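Local atomic coordinates of beta-xylosidase (Uncultured organism, PDB entry 4MLG), a protein that probably hydrolyses beta-1,4-linked xylo-oligosaccharides, releasing xylose from their ends, as a beta-xylosidase of glycoside hydrolase family 43. Residues Arg81-Gly93 against Met135-Tyr147. Sequence-based numbering, arbitrary orientation.
Sequences RQLWDSDVAFRNG and MDPCIWPDKDGEY. With CA (calcium ion), chain M.
Asp87 reaches across to the neighbouring strand and takes the backbone N-H of Ile139 on OD2: Ile139 N lies 2.6 Å from Asp87 OD2, and the bond is nearly straight at 166°. With CG anti to its own backbone N, the carboxylate projects toward strand 138-141, and OD2 is met on its anti side, somewhat out of the carboxylate plane. Its other oxygen, OD1, accepts from Val88 N and from His19; a short side chain whose two oxygens serve different donors suits this buried spot beside backbone N-H groups. A water then donates to both Val88 O and Ile139 O, linking two carbonyls that cannot bond to each other, between strands that run roughly parallel (23°).

At the outer end, Tyr147 OH donates to Phe90 O, the ring holding the hydroxyl at the end of a rigid arm that spans the gap. Arg91, extended from CG to NE, runs the opposite way across one face of this ring; its CD sits 3.9 Å from the centroid of the Tyr147 ring in a CH-pi contact, and the guanidinium plane is tilted only 18° from the ring plane. The small methyl of Ala89 fits between the edge of the same ring and Ile139 CG2, 3.5 Å from Ala89 CB.

Toward the centre, Asp85 binds calcium through OD2 at 2.4 Å, with His274 as the other protein ligand. Asp136 crosses it at about a right angle; its OD1 approaches Asp85 CB, while its OD2 is held by the backbone N-H of Ala224. Beside them the flexible chain of Met135, bent at chi2 and chi3, brings CE to the CE3 edge of the Trp84 indole, whose NE1 donates to Phe46 O.

The arrangement joins the innermost strands of two successive blades of a five-bladed beta-propeller, the family 43 fold, beside its central calcium site.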
loop_
_atom_site.group_PDB
_atom_site.type_symbol
_atom_site.label_atom_id
_atom_site.label_comp_id
_atom_site.label_asym_id
_atom_site.label_seq_id
_atom_site.Cartn_x
_atom_site.Cartn_y
_atom_site.Cartn_z
ATOM N N ARG A 81 -0.595 -0.884 12.764
ATOM C CA ARG A 81 0.166 -1.230 13.961
ATOM C C ARG A 81 1.654 -0.909 13.824
ATOM O O ARG A 81 2.159 -0.710 12.718
ATOM C CB ARG A 81 -0.016 -2.711 14.306
ATOM C CG ARG A 81 0.389 -3.667 13.197
ATOM C CD ARG A 81 -0.050 -5.084 13.519
ATOM N NE ARG A 81 0.299 -6.027 12.461
ATOM C CZ ARG A 81 1.360 -6.825 12.493
ATOM N NH1 ARG A 81 2.181 -6.795 13.534
ATOM N NH2 ARG A 81 1.599 -7.655 11.488
ATOM N N GLN A 82 2.330 -0.844 14.970
ATOM C CA GLN A 82 3.788 -0.722 15.048
ATOM C C GLN A 82 4.359 0.622 14.583
ATOM O O GLN A 82 4.642 0.814 13.401
ATOM C CB GLN A 82 4.470 -1.887 14.320
ATOM C CG GLN A 82 4.174 -3.250 14.935
ATOM C CD GLN A 82 4.580 -4.401 14.037
ATOM O OE1 GLN A 82 4.095 -4.527 12.914
ATOM N NE2 GLN A 82 5.475 -5.250 14.529
ATOM N N LEU A 83 4.528 1.542 15.530
ATOM C CA LEU A 83 5.230 2.798 15.285
ATOM C C LEU A 83 6.724 2.598 15.491
ATOM O O LEU A 83 7.192 2.535 16.627
ATOM C CB LEU A 83 4.747 3.885 16.244
ATOM C CG LEU A 83 3.530 4.715 15.849
ATOM C CD1 LEU A 83 3.246 5.764 16.914
ATOM C CD2 LEU A 83 3.755 5.368 14.496
ATOM N N TRP A 84 7.473 2.505 14.399
ATOM C CA TRP A 84 8.906 2.250 14.498
ATOM C C TRP A 84 9.735 3.539 14.478
ATOM O O TRP A 84 9.224 4.612 14.798
ATOM C CB TRP A 84 9.354 1.247 13.428
ATOM C CG TRP A 84 8.903 -0.166 13.722
ATOM C CD1 TRP A 84 8.071 -0.566 14.730
ATOM C CD2 TRP A 84 9.271 -1.359 13.013
ATOM N NE1 TRP A 84 7.895 -1.928 14.690
ATOM C CE2 TRP A 84 8.621 -2.439 13.646
ATOM C CE3 TRP A 84 10.083 -1.619 11.906
ATOM C CZ2 TRP A 84 8.758 -3.756 13.207
ATOM C CZ3 TRP A 84 10.217 -2.928 11.471
ATOM C CH2 TRP A 84 9.558 -3.979 12.120
ATOM N N ASP A 85 11.011 3.426 14.116
ATOM C CA ASP A 85 11.947 4.551 14.186
ATOM C C ASP A 85 11.528 5.757 13.347
ATOM O O ASP A 85 11.435 5.666 12.127
ATOM C CB ASP A 85 13.347 4.099 13.764
ATOM C CG ASP A 85 14.332 5.249 13.680
ATOM O OD1 ASP A 85 14.323 6.115 14.580
ATOM O OD2 ASP A 85 15.116 5.286 12.710
ATOM N N SER A 86 11.302 6.888 14.010
ATOM C CA SER A 86 10.886 8.116 13.334
ATOM C C SER A 86 12.009 9.152 13.276
ATOM O O SER A 86 13.084 8.951 13.841
ATOM C CB SER A 86 9.673 8.718 14.043
ATOM O OG SER A 86 9.975 9.015 15.396
ATOM N N ASP A 87 11.748 10.263 12.590
ATOM C CA ASP A 87 12.701 11.369 12.511
ATOM C C ASP A 87 11.963 12.693 12.299
ATOM O O ASP A 87 10.841 12.712 11.790
ATOM C CB ASP A 87 13.723 11.130 11.394
ATOM C CG ASP A 87 14.889 12.105 11.446
ATOM O OD1 ASP A 87 15.046 12.793 12.476
ATOM O OD2 ASP A 87 15.656 12.177 10.461
ATOM N N VAL A 88 12.596 13.795 12.696
ATOM C CA VAL A 88 11.956 15.108 12.661
ATOM C C VAL A 88 12.800 16.125 11.891
ATOM O O VAL A 88 14.027 16.109 11.973
ATOM C CB VAL A 88 11.691 15.628 14.094
ATOM C CG1 VAL A 88 11.053 17.010 14.067
ATOM C CG2 VAL A 88 10.812 14.653 14.859
ATOM N N ALA A 89 12.139 17.000 11.137
ATOM C CA ALA A 89 12.823 18.068 10.415
ATOM C C ALA A 89 12.112 19.404 10.597
ATOM O O ALA A 89 10.887 19.455 10.702
ATOM C CB ALA A 89 12.926 17.727 8.943
ATOM N N PHE A 90 12.886 20.483 10.626
ATOM C CA PHE A 90 12.326 21.822 10.778
ATOM C C PHE A 90 12.357 22.588 9.460
ATOM O O PHE A 90 13.424 22.813 8.887
ATOM C CB PHE A 90 13.083 22.600 11.857
ATOM C CG PHE A 90 12.602 24.011 12.034
ATOM C CD1 PHE A 90 11.372 24.269 12.615
ATOM C CD2 PHE A 90 13.380 25.080 11.620
ATOM C CE1 PHE A 90 10.923 25.568 12.781
ATOM C CE2 PHE A 90 12.938 26.382 11.782
ATOM C CZ PHE A 90 11.708 26.626 12.364
ATOM N N ARG A 91 11.181 22.983 8.983
ATOM C CA ARG A 91 11.071 23.754 7.751
ATOM C C ARG A 91 9.789 24.580 7.747
ATOM O O ARG A 91 8.763 24.148 8.278
ATOM C CB ARG A 91 11.109 22.828 6.533
ATOM C CG ARG A 91 11.215 23.551 5.196
ATOM C CD ARG A 91 11.317 22.567 4.041
ATOM N NE ARG A 91 11.640 23.224 2.777
ATOM C CZ ARG A 91 11.892 22.578 1.643
ATOM N NH1 ARG A 91 11.861 21.253 1.611
ATOM N NH2 ARG A 91 12.176 23.255 0.538
ATOM N N ASN A 92 9.862 25.771 7.156
ATOM C CA ASN A 92 8.714 26.667 7.039
ATOM C C ASN A 92 8.138 27.075 8.392
ATOM O O ASN A 92 6.940 27.333 8.513
ATOM C CB ASN A 92 7.619 26.039 6.170
ATOM C CG ASN A 92 8.144 25.552 4.834
ATOM O OD1 ASN A 92 8.920 26.241 4.170
ATOM N ND2 ASN A 92 7.728 24.356 4.435
ATOM N N GLY A 93 8.995 27.127 9.407
ATOM C CA GLY A 93 8.572 27.500 10.745
ATOM C C GLY A 93 7.817 26.400 11.468
ATOM O O GLY A 93 7.272 26.621 12.551
ATOM N N MET A 135 10.618 1.383 6.018
ATOM C CA MET A 135 10.664 2.116 7.281
ATOM C C MET A 135 12.008 2.787 7.571
ATOM O O MET A 135 12.832 2.972 6.672
ATOM C CB MET A 135 10.284 1.183 8.432
ATOM C CG MET A 135 10.737 -0.250 8.226
ATOM S SD MET A 135 12.531 -0.442 8.164
ATOM C CE MET A 135 12.876 -0.924 9.853
ATOM N N ASP A 136 12.213 3.137 8.840
ATOM C CA ASP A 136 13.412 3.842 9.301
ATOM C C ASP A 136 13.789 5.065 8.461
ATOM O O ASP A 136 14.867 5.103 7.869
ATOM C CB ASP A 136 14.604 2.884 9.395
ATOM C CG ASP A 136 14.538 1.987 10.615
ATOM O OD1 ASP A 136 13.476 1.952 11.271
ATOM O OD2 ASP A 136 15.545 1.310 10.916
ATOM N N PRO A 137 12.906 6.076 8.413
ATOM C CA PRO A 137 13.216 7.267 7.621
ATOM C C PRO A 137 14.197 8.188 8.334
ATOM O O PRO A 137 14.206 8.259 9.565
ATOM C CB PRO A 137 11.859 7.958 7.500
ATOM C CG PRO A 137 11.152 7.582 8.747
ATOM C CD PRO A 137 11.577 6.171 9.043
ATOM N N CYS A 138 15.020 8.876 7.550
ATOM C CA CYS A 138 15.931 9.889 8.064
ATOM C C CYS A 138 15.800 11.141 7.207
ATOM O O CYS A 138 15.960 11.081 5.989
ATOM C CB CYS A 138 17.372 9.378 8.027
ATOM S SG CYS A 138 18.629 10.661 8.232
ATOM N N ILE A 139 15.502 12.274 7.833
ATOM C CA ILE A 139 15.297 13.507 7.082
ATOM C C ILE A 139 16.493 14.442 7.201
ATOM O O ILE A 139 16.814 14.921 8.289
ATOM C CB ILE A 139 14.027 14.243 7.528
ATOM C CG1 ILE A 139 12.890 13.247 7.758
ATOM C CG2 ILE A 139 13.634 15.280 6.490
ATOM C CD1 ILE A 139 12.478 12.495 6.512
ATOM N N TRP A 140 17.140 14.705 6.070
ATOM C CA TRP A 140 18.378 15.475 6.053
ATOM C C TRP A 140 18.236 16.839 5.376
ATOM O O TRP A 140 18.002 16.920 4.169
ATOM C CB TRP A 140 19.486 14.663 5.379
ATOM C CG TRP A 140 20.716 15.455 5.079
ATOM C CD1 TRP A 140 21.221 15.746 3.845
ATOM C CD2 TRP A 140 21.594 16.068 6.029
ATOM N NE1 TRP A 140 22.365 16.497 3.968
ATOM C CE2 TRP A 140 22.614 16.710 5.299
ATOM C CE3 TRP A 140 21.618 16.135 7.425
ATOM C CZ2 TRP A 140 23.647 17.411 5.920
ATOM C CZ3 TRP A 140 22.644 16.831 8.039
ATOM C CH2 TRP A 140 23.645 17.459 7.287
ATOM N N PRO A 141 18.376 17.917 6.162
ATOM C CA PRO A 141 18.366 19.286 5.636
ATOM C C PRO A 141 19.692 19.613 4.958
ATOM O O PRO A 141 20.603 20.127 5.609
ATOM C CB PRO A 141 18.198 20.149 6.894
ATOM C CG PRO A 141 17.786 19.199 7.988
ATOM C CD PRO A 141 18.421 17.898 7.632
ATOM N N ASP A 142 19.794 19.316 3.667
ATOM C CA ASP A 142 21.034 19.516 2.927
ATOM C C ASP A 142 21.345 20.999 2.733
ATOM O O ASP A 142 20.465 21.852 2.855
ATOM C CB ASP A 142 20.963 18.810 1.572
ATOM C CG ASP A 142 22.314 18.719 0.888
ATOM O OD1 ASP A 142 22.998 17.689 1.062
ATOM O OD2 ASP A 142 22.692 19.676 0.179
ATOM N N LYS A 143 22.604 21.292 2.424
ATOM C CA LYS A 143 23.063 22.662 2.237
ATOM C C LYS A 143 22.487 23.320 0.982
ATOM O O LYS A 143 22.546 24.541 0.838
ATOM C CB LYS A 143 24.592 22.703 2.190
ATOM C CG LYS A 143 25.200 21.788 1.138
ATOM C CD LYS A 143 26.717 21.891 1.131
ATOM C CE LYS A 143 27.332 20.990 0.070
ATOM N NZ LYS A 143 28.818 21.106 0.033
ATOM N N ASP A 144 21.930 22.517 0.079
ATOM C CA ASP A 144 21.360 23.053 -1.156
ATOM C C ASP A 144 19.999 23.709 -0.932
ATOM O O ASP A 144 19.421 24.288 -1.850
ATOM C CB ASP A 144 21.270 21.976 -2.245
ATOM C CG ASP A 144 20.464 20.763 -1.814
ATOM O OD1 ASP A 144 19.809 20.812 -0.752
ATOM O OD2 ASP A 144 20.482 19.755 -2.552
ATOM N N GLY A 145 19.492 23.612 0.294
ATOM C CA GLY A 145 18.216 24.208 0.641
ATOM C C GLY A 145 17.079 23.205 0.640
ATOM O O GLY A 145 15.998 23.479 1.161
ATOM N N GLU A 146 17.326 22.037 0.054
ATOM C CA GLU A 146 16.308 20.995 -0.027
ATOM C C GLU A 146 16.375 20.049 1.170
ATOM O O GLU A 146 17.357 20.039 1.913
ATOM C CB GLU A 146 16.457 20.202 -1.327
ATOM C CG GLU A 146 16.439 21.052 -2.590
ATOM C CD GLU A 146 15.073 21.644 -2.890
ATOM O OE1 GLU A 146 14.069 21.171 -2.316
ATOM O OE2 GLU A 146 15.005 22.586 -3.708
ATOM N N TYR A 147 15.322 19.257 1.350
ATOM C CA TYR A 147 15.273 18.268 2.421
ATOM C C TYR A 147 15.148 16.866 1.832
ATOM O O TYR A 147 14.254 16.601 1.029
ATOM C CB TYR A 147 14.102 18.552 3.366
ATOM C CG TYR A 147 14.326 19.713 4.313
ATOM C CD1 TYR A 147 14.378 19.513 5.686
ATOM C CD2 TYR A 147 14.489 21.007 3.833
ATOM C CE1 TYR A 147 14.581 20.569 6.556
ATOM C CE2 TYR A 147 14.696 22.069 4.694
ATOM C CZ TYR A 147 14.739 21.845 6.055
ATOM O OH TYR A 147 14.943 22.901 6.913
HETATM CA CA CA M . 16.985 6.710 12.781
HETATM O O HOH W 1 16.051 16.975 9.910
#